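PDB 4RKQ: transcriptional regulator, LacI family, which probably binds a small sugar or related effector and, in response, controls transcription of its target genes. Local coordinates for residues I229-G232 with E233-P237. Residues are numbered along the deposited sequence; the frame is centred on the assembly and turned at random.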
loop_
_atom_site.group_PDB
_atom_site.type_symbol
_atom_site.label_atom_id
_atom_site.label_comp_id
_atom_site.label_asym_id
_atom_site.label_seq_id
_atom_site.Cartn_x
_atom_site.Cartn_y
_atom_site.Cartn_z
ATOM N N ILE A 229 -2.188 -6.919 -7.200
ATOM C CA ILE A 229 -2.349 -5.704 -6.373
ATOM C C ILE A 229 -3.295 -4.694 -7.093
ATOM O O ILE A 229 -3.294 -4.600 -8.308
ATOM C CB ILE A 229 -0.997 -5.060 -5.990
ATOM C CG1 ILE A 229 -0.172 -4.651 -7.192
ATOM C CG2 ILE A 229 -0.155 -6.021 -5.139
ATOM C CD1 ILE A 229 1.064 -3.896 -6.841
ATOM N N PRO A 230 -4.093 -3.941 -6.347
ATOM C CA PRO A 230 -5.026 -2.975 -6.983
ATOM C C PRO A 230 -4.347 -1.935 -7.882
ATOM O O PRO A 230 -4.966 -1.435 -8.807
ATOM C CB PRO A 230 -5.693 -2.294 -5.785
ATOM C CG PRO A 230 -5.598 -3.302 -4.683
ATOM C CD PRO A 230 -4.325 -4.062 -4.894
ATOM N N LEU A 231 -3.087 -1.608 -7.593
ATOM C CA LEU A 231 -2.268 -0.725 -8.447
ATOM C C LEU A 231 -2.325 -1.131 -9.957
ATOM O O LEU A 231 -2.200 -0.290 -10.851
ATOM C CB LEU A 231 -0.817 -0.832 -7.963
ATOM C CG LEU A 231 0.241 0.230 -8.229
ATOM C CD1 LEU A 231 1.615 -0.322 -7.917
ATOM C CD2 LEU A 231 0.233 0.740 -9.639
ATOM N N GLY A 232 -2.460 -2.421 -10.222
ATOM C CA GLY A 232 -2.447 -2.943 -11.579
ATOM C C GLY A 232 -3.570 -2.345 -12.415
ATOM O O GLY A 232 -3.418 -2.201 -13.605
ATOM N N GLU A 233 -4.681 -1.978 -11.784
ATOM C CA GLU A 233 -5.806 -1.401 -12.502
ATOM C C GLU A 233 -5.608 0.080 -12.771
ATOM O O GLU A 233 -6.337 0.649 -13.553
ATOM C CB GLU A 233 -7.099 -1.623 -11.711
ATOM C CG GLU A 233 -7.542 -3.082 -11.720
ATOM C CD GLU A 233 -8.794 -3.363 -10.894
ATOM O OE1 GLU A 233 -9.549 -2.424 -10.557
ATOM O OE2 GLU A 233 -9.022 -4.547 -10.585
ATOM N N LEU A 234 -4.631 0.699 -12.103
ATOM C CA LEU A 234 -4.372 2.143 -12.224
ATOM C C LEU A 234 -3.225 2.484 -13.169
ATOM O O LEU A 234 -3.128 3.601 -13.642
ATOM C CB LEU A 234 -4.074 2.739 -10.842
ATOM C CG LEU A 234 -5.206 2.450 -9.821
ATOM C CD1 LEU A 234 -4.894 3.082 -8.487
ATOM C CD2 LEU A 234 -6.548 2.944 -10.318
ATOM N N LEU A 235 -2.327 1.535 -13.390
ATOM C CA LEU A 235 -1.270 1.683 -14.376
ATOM C C LEU A 235 -1.839 1.838 -15.788
ATOM O O LEU A 235 -2.973 1.447 -16.057
ATOM C CB LEU A 235 -0.347 0.485 -14.361
ATOM C CG LEU A 235 0.337 0.207 -13.015
ATOM C CD1 LEU A 235 1.132 -1.080 -13.050
ATOM C CD2 LEU A 235 1.243 1.334 -12.594
ATOM N N SER A 236 -1.045 2.449 -16.653
ATOM C CA SER A 236 -1.355 2.524 -18.076
ATOM C C SER A 236 -0.149 2.041 -18.870
ATOM O O SER A 236 0.907 2.665 -18.814
ATOM C CB SER A 236 -1.709 3.958 -18.469
ATOM O OG SER A 236 -2.327 3.976 -19.738
ATOM N N PRO A 237 -0.275 0.909 -19.593
ATOM C CA PRO A 237 -1.484 0.067 -19.662
ATOM C C PRO A 237 -1.745 -0.663 -18.358
ATOM O O PRO A 237 -0.797 -0.859 -17.574
ATOM C CB PRO A 237 -1.122 -0.961 -20.731
ATOM C CG PRO A 237 0.358 -1.080 -20.629
ATOM C CD PRO A 237 0.881 0.282 -20.236
#
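L231 and L235 lie four residues apart round a tight turn; the ends of their side chains meet, crossing obliquely, while the carbonyl of L231 takes two of the bonds that close the turn. From CB outward, L235 stays close to L231. Its CB lies 4.0 Å from L231 O, and CG comes closer, 3.4 Å from the same oxygen, because chi1 of -59° sets CG beside the backbone N that is itself bonded there; CG also lies tight against L231 CD2. Of the two methyls, CD1 rests 4.0 Å from L231 CD2; CD2 is modelled against that same methyl too, but so tightly that the fit of these ends is doubtful.

L231 O accepts twice. L235 N reaches it at 3.1 Å, almost straight off the end of the carbonyl, with C=O...N at 169°; L234 N comes at 2.9 Å from above the carbonyl plane. One step earlier, E233 N bonds P230 O at 3.0 Å, and G232 N bonds I229 O. Three i+3 bonds and one i+4 bond thus close a compact turn. At L235 the backbone is extended, psi 156°, and the chain runs on to the cis peptide before P237.

The turn belongs to the loop from strand 222-225 to strand 240-243. L235 packs on A204 and L207 of helix 200-212, while its carbonyl accepts from K208 of the second subunit; L231 meets L231 of that subunit, placing the turn at the dimer interface.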